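Local coordinates for aerolysin-like protein (Bombina maxima, PDB 6LH8), which is an aerolysin-like protein that probably forms membrane pores modulating endolysosomes, or regulates a paralog that does, at residues A[25-30]-A[105-111]; A[43-47]-A[144-148]. All blocks are in the same frame, centred on the assembly; numbering follows the deposited sequence.

Interaction 1: residues A[25-30]-A[105-111]; sequences MVASNI and VEPKTKL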
loop_
_atom_site.group_PDB
_atom_site.type_symbol
_atom_site.label_atom_id
_atom_site.label_comp_id
_atom_site.label_asym_id
_atom_site.label_seq_id
_atom_site.Cartn_x
_atom_site.Cartn_y
_atom_site.Cartn_z
ATOM N N MET A 25 -18.159 -8.699 10.511
ATOM C CA MET A 25 -19.613 -8.619 10.363
ATOM C C MET A 25 -20.210 -9.941 10.827
ATOM O O MET A 25 -19.787 -11.000 10.358
ATOM C CB MET A 25 -20.018 -8.344 8.902
ATOM C CG MET A 25 -19.310 -7.165 8.235
ATOM S SD MET A 25 -19.594 -7.035 6.447
ATOM C CE MET A 25 -21.231 -6.312 6.426
ATOM N N VAL A 26 -21.197 -9.890 11.733
ATOM C CA VAL A 26 -21.759 -11.110 12.309
ATOM C C VAL A 26 -23.263 -11.191 12.057
ATOM O O VAL A 26 -23.957 -10.172 11.991
ATOM C CB VAL A 26 -21.453 -11.211 13.820
ATOM C CG1 VAL A 26 -22.323 -10.253 14.622
ATOM C CG2 VAL A 26 -21.639 -12.636 14.296
ATOM N N ALA A 27 -23.764 -12.424 11.903
ATOM C CA ALA A 27 -25.190 -12.677 11.702
ATOM C C ALA A 27 -25.531 -14.098 12.142
ATOM O O ALA A 27 -24.683 -14.996 12.089
ATOM C CB ALA A 27 -25.590 -12.468 10.237
ATOM N N SER A 28 -26.792 -14.298 12.551
ATOM C CA SER A 28 -27.270 -15.575 13.075
ATOM C C SER A 28 -28.585 -15.978 12.413
ATOM O O SER A 28 -29.397 -15.127 12.037
ATOM C CB SER A 28 -27.463 -15.519 14.596
ATOM O OG SER A 28 -26.231 -15.305 15.267
ATOM N N ASN A 29 -28.805 -17.293 12.314
ATOM C CA ASN A 29 -29.885 -17.873 11.520
ATOM C C ASN A 29 -30.675 -18.897 12.332
ATOM O O ASN A 29 -30.250 -19.361 13.393
ATOM C CB ASN A 29 -29.330 -18.533 10.248
ATOM C CG ASN A 29 -30.418 -18.959 9.276
ATOM O OD1 ASN A 29 -31.608 -18.898 9.581
ATOM N ND2 ASN A 29 -30.011 -19.396 8.101
ATOM N N ILE A 30 -31.838 -19.262 11.793
ATOM C CA ILE A 30 -32.731 -20.225 12.420
ATOM C C ILE A 30 -33.720 -20.815 11.411
ATOM O O ILE A 30 -33.503 -20.765 10.198
ATOM C CB ILE A 30 -33.484 -19.581 13.594
ATOM C CG1 ILE A 30 -34.091 -20.670 14.480
ATOM C CG2 ILE A 30 -34.542 -18.593 13.084
ATOM C CD1 ILE A 30 -33.072 -21.366 15.353
ATOM N N VAL A 105 -27.058 -16.831 5.137
ATOM C CA VAL A 105 -26.753 -17.518 6.386
ATOM C C VAL A 105 -27.514 -18.838 6.357
ATOM O O VAL A 105 -28.749 -18.849 6.371
ATOM C CB VAL A 105 -27.140 -16.674 7.607
ATOM C CG1 VAL A 105 -26.416 -17.176 8.844
ATOM C CG2 VAL A 105 -26.837 -15.207 7.353
ATOM N N GLU A 106 -26.785 -19.952 6.305
ATOM C CA GLU A 106 -27.407 -21.266 6.207
ATOM C C GLU A 106 -28.228 -21.563 7.464
ATOM O O GLU A 106 -28.074 -20.890 8.486
ATOM C CB GLU A 106 -26.336 -22.333 5.980
ATOM C CG GLU A 106 -25.555 -22.140 4.679
ATOM C CD GLU A 106 -24.059 -22.351 4.847
ATOM O OE1 GLU A 106 -23.319 -22.219 3.842
ATOM O OE2 GLU A 106 -23.623 -22.649 5.983
ATOM N N PRO A 107 -29.155 -22.521 7.394
ATOM C CA PRO A 107 -30.024 -22.785 8.552
ATOM C C PRO A 107 -29.242 -23.170 9.801
ATOM O O PRO A 107 -28.233 -23.875 9.736
ATOM C CB PRO A 107 -30.906 -23.941 8.070
ATOM C CG PRO A 107 -30.992 -23.739 6.594
ATOM C CD PRO A 107 -29.639 -23.207 6.179
ATOM N N LYS A 108 -29.738 -22.701 10.954
ATOM C CA LYS A 108 -29.149 -22.993 12.265
ATOM C C LYS A 108 -27.666 -22.636 12.321
ATOM O O LYS A 108 -26.828 -23.423 12.773
ATOM C CB LYS A 108 -29.392 -24.449 12.656
ATOM C CG LYS A 108 -30.863 -24.695 12.879
ATOM C CD LYS A 108 -31.124 -25.659 14.021
ATOM C CE LYS A 108 -32.553 -26.131 14.025
ATOM N NZ LYS A 108 -32.650 -27.556 14.464
ATOM N N THR A 109 -27.356 -21.409 11.894
ATOM C CA THR A 109 -25.985 -20.943 11.738
ATOM C C THR A 109 -25.819 -19.538 12.310
ATOM O O THR A 109 -26.684 -18.676 12.131
ATOM C CB THR A 109 -25.563 -20.939 10.252
ATOM O OG1 THR A 109 -25.693 -22.258 9.704
ATOM C CG2 THR A 109 -24.116 -20.469 10.086
ATOM N N LYS A 110 -24.699 -19.323 13.003
ATOM C CA LYS A 110 -24.161 -17.992 13.256
ATOM C C LYS A 110 -22.970 -17.788 12.330
ATOM O O LYS A 110 -22.066 -18.633 12.277
ATOM C CB LYS A 110 -23.732 -17.812 14.713
ATOM C CG LYS A 110 -23.166 -16.429 15.021
ATOM C CD LYS A 110 -22.842 -16.285 16.500
ATOM C CE LYS A 110 -22.469 -14.855 16.856
ATOM N NZ LYS A 110 -23.468 -14.200 17.757
ATOM N N LEU A 111 -22.985 -16.689 11.586
ATOM C CA LEU A 111 -22.004 -16.430 10.542
ATOM C C LEU A 111 -21.162 -15.221 10.922
ATOM O O LEU A 111 -21.703 -14.176 11.298
ATOM C CB LEU A 111 -22.697 -16.198 9.197
ATOM C CG LEU A 111 -21.839 -15.883 7.978
ATOM C CD1 LEU A 111 -22.375 -16.605 6.754
ATOM C CD2 LEU A 111 -21.801 -14.383 7.737
#

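Interaction 2: residues A[43-47]-A[144-148]; sequences HFDRT and QSGIN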
loop_
_atom_site.group_PDB
_atom_site.type_symbol
_atom_site.label_atom_id
_atom_site.label_comp_id
_atom_site.label_asym_id
_atom_site.label_seq_id
_atom_site.Cartn_x
_atom_site.Cartn_y
_atom_site.Cartn_z
ATOM N N HIS A 43 -17.037 -2.473 -0.391
ATOM C CA HIS A 43 -16.067 -1.706 -1.153
ATOM C C HIS A 43 -15.133 -1.003 -0.185
ATOM O O HIS A 43 -15.593 -0.353 0.757
ATOM C CB HIS A 43 -16.776 -0.678 -2.052
ATOM C CG HIS A 43 -17.823 -1.284 -2.940
ATOM N ND1 HIS A 43 -17.607 -1.523 -4.278
ATOM C CD2 HIS A 43 -19.082 -1.706 -2.676
ATOM C CE1 HIS A 43 -18.697 -2.055 -4.810
ATOM N NE2 HIS A 43 -19.601 -2.184 -3.859
ATOM N N PHE A 44 -13.831 -1.141 -0.417
ATOM C CA PHE A 44 -12.815 -0.565 0.449
ATOM C C PHE A 44 -11.831 0.252 -0.376
ATOM O O PHE A 44 -11.561 -0.055 -1.539
ATOM C CB PHE A 44 -12.026 -1.640 1.204
ATOM C CG PHE A 44 -12.866 -2.533 2.064
ATOM C CD1 PHE A 44 -13.425 -3.687 1.543
ATOM C CD2 PHE A 44 -13.042 -2.254 3.409
ATOM C CE1 PHE A 44 -14.176 -4.527 2.354
ATOM C CE2 PHE A 44 -13.779 -3.079 4.216
ATOM C CZ PHE A 44 -14.352 -4.218 3.695
ATOM N N ASP A 45 -11.280 1.283 0.244
ATOM C CA ASP A 45 -10.149 1.976 -0.348
ATOM C C ASP A 45 -8.872 1.216 -0.020
ATOM O O ASP A 45 -8.689 0.753 1.109
ATOM C CB ASP A 45 -10.057 3.405 0.179
ATOM C CG ASP A 45 -11.086 4.321 -0.447
ATOM O OD1 ASP A 45 -11.758 3.903 -1.419
ATOM O OD2 ASP A 45 -11.214 5.460 0.034
ATOM N N ARG A 46 -8.012 1.060 -1.023
ATOM C CA ARG A 46 -6.717 0.405 -0.884
ATOM C C ARG A 46 -5.655 1.371 -1.382
ATOM O O ARG A 46 -5.800 1.947 -2.464
ATOM C CB ARG A 46 -6.676 -0.914 -1.669
ATOM C CG ARG A 46 -5.291 -1.521 -1.766
ATOM C CD ARG A 46 -5.316 -2.815 -2.565
ATOM N NE ARG A 46 -4.004 -3.439 -2.629
ATOM C CZ ARG A 46 -3.675 -4.373 -3.508
ATOM N NH1 ARG A 46 -4.574 -4.780 -4.389
ATOM N NH2 ARG A 46 -2.457 -4.896 -3.503
ATOM N N THR A 47 -4.609 1.592 -0.583
ATOM C CA THR A 47 -3.608 2.579 -0.949
ATOM C C THR A 47 -2.208 2.001 -0.858
ATOM O O THR A 47 -1.938 1.065 -0.093
ATOM C CB THR A 47 -3.666 3.820 -0.063
ATOM O OG1 THR A 47 -3.379 3.444 1.284
ATOM C CG2 THR A 47 -5.049 4.471 -0.127
ATOM N N GLN A 144 -0.692 -1.536 1.205
ATOM C CA GLN A 144 -1.817 -2.328 1.675
ATOM C C GLN A 144 -2.156 -3.359 0.610
ATOM O O GLN A 144 -2.202 -3.032 -0.582
ATOM C CB GLN A 144 -3.051 -1.452 1.941
ATOM C CG GLN A 144 -2.831 -0.261 2.872
ATOM C CD GLN A 144 -4.096 0.548 3.071
ATOM O OE1 GLN A 144 -4.939 0.625 2.176
ATOM N NE2 GLN A 144 -4.241 1.157 4.249
ATOM N N SER A 145 -2.385 -4.596 1.030
ATOM C CA SER A 145 -2.803 -5.652 0.124
ATOM C C SER A 145 -4.315 -5.623 -0.090
ATOM O O SER A 145 -5.048 -4.862 0.545
ATOM C CB SER A 145 -2.400 -7.012 0.675
ATOM O OG SER A 145 -3.332 -7.436 1.669
ATOM N N GLY A 146 -4.778 -6.470 -1.011
ATOM C CA GLY A 146 -6.199 -6.741 -1.114
ATOM C C GLY A 146 -6.732 -7.402 0.142
ATOM O O GLY A 146 -6.000 -8.025 0.918
ATOM N N ILE A 147 -8.023 -7.233 0.361
ATOM C CA ILE A 147 -8.673 -7.712 1.573
ATOM C C ILE A 147 -9.148 -9.145 1.366
ATOM O O ILE A 147 -9.700 -9.490 0.313
ATOM C CB ILE A 147 -9.832 -6.778 1.959
ATOM C CG1 ILE A 147 -9.243 -5.527 2.620
ATOM C CG2 ILE A 147 -10.841 -7.488 2.866
ATOM C CD1 ILE A 147 -10.247 -4.492 2.959
ATOM N N ASN A 148 -8.929 -9.978 2.378
ATOM C CA ASN A 148 -9.482 -11.321 2.435
ATOM C C ASN A 148 -10.684 -11.358 3.371
ATOM O O ASN A 148 -10.657 -10.770 4.455
ATOM C CB ASN A 148 -8.436 -12.322 2.921
ATOM C CG ASN A 148 -9.005 -13.711 3.051
ATOM O OD1 ASN A 148 -9.411 -14.135 4.138
ATOM N ND2 ASN A 148 -9.085 -14.417 1.925
HETATM O O HOH W 1 -6.900 2.641 2.612
HETATM O O HOH W 2 0.065 -3.863 -2.475
#

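Interaction 1: residues A[25-30]-A[105-111]
Residues 25-28 and 110-111 pair as antiparallel strands. Ala-27 and Leu-111 are the hydrogen-bonded pair: Ala-27 N donates to Leu-111 O at 2.8 Å, and Leu-111 N lies a very short 2.4 Å from Ala-27 O. Beyond the non-hydrogen-bonded pair Ser-28 and Lys-110, a weak bond of 2.5 Å joins Asn-29 N to Thr-109 O.

On one face, Lys-110 is extended (t at chi1 to chi3). Its aliphatic stem reaches along the face past Ser-28 toward Val-26, bringing Lys-110 CG 3.3 Å from Ser-28 OG and Lys-110 CE 3.5 Å from Val-26 CG2. The opposite face carries Ala-27 and Leu-111. There Val-105, with chi1 t, puts its CG2 4.2 Å from Ala-27 CB and its CG1 3.5 Å from Asn-29 CB.

Asn-29 adopts chi1 t, which sends its amide to the backbone of 105-107. ND2 of Asn-29 bonds Glu-106 O at 2.5 Å, but its position is less sure.

The contact holds the end of strand 4-28, at one edge of the five-stranded antiparallel sheet, to the start of strand 110-130. One weak backbone bond, and probably the Asn-29 amide, add the 105-109 loop. The chemistry implies dependence on main-chain bonds and one-sided apolar packing.

Interaction 2: residues A[43-47]-A[144-148]
The two segments run roughly antiparallel, their directions 159° apart. They diverge from Thr-47 and Gln-144, with CA atoms 5.8 Å apart, to Phe-44 and Ile-147, at 8.3 Å.

Most hydrogen bonds involve side chains. Arg-46 NE donates to Gln-144 O at 2.8 Å. Gln-144 OE1 accepts from Thr-47 N at 2.9 Å. Between backbones there is a weak bond from Gln-144 N to Thr-47 O, 3.2 Å.

Two waters add bridges. Water 1 joins Asp-45 O (3.0 Å) to Gln-144 OE1 (2.8 Å). Water 2 joins Arg-46 NH2 (2.9 Å) to Gln-144 O (3.1 Å).

Packing completes the contact. Ile-147 CD1 sits over the face of the Phe-44 ring, 3.5 Å from its centroid, a CH-pi contact. The Arg-46 guanidinium lies over the Ser-145 to Gly-146 peptide, with Arg-46 CZ 3.4 Å from Gly-146 N.

This is an interruption in strand 133-154, where side chains and water replace regular pairing with strand 41-53 in the long antiparallel sheet of an aerolysin-like fold.

Strand 4-28 leads from the N-terminal region to segment 25-30. The chain then passes through strand 41-53, which carries segment 43-47, and returns along strand 90-100. At 105-111 it meets 25-30 again, so interaction 1 closes a loop with 74 residues between its segments. Strands 110-130 and 133-154 follow, and interaction 2 closes a second loop, with 96 residues between. The segments alternate, so the loops cross. Interaction 1 joins strand 4-28, at one edge of the sheet, to strand 110-130, far from the chain centre. Interaction 2 joins strands 133-154 and 41-53, nearer the middle. Their centres are about 26 Å apart. Neighbouring strands 110-130 and 133-154 link both contacts within one sheet.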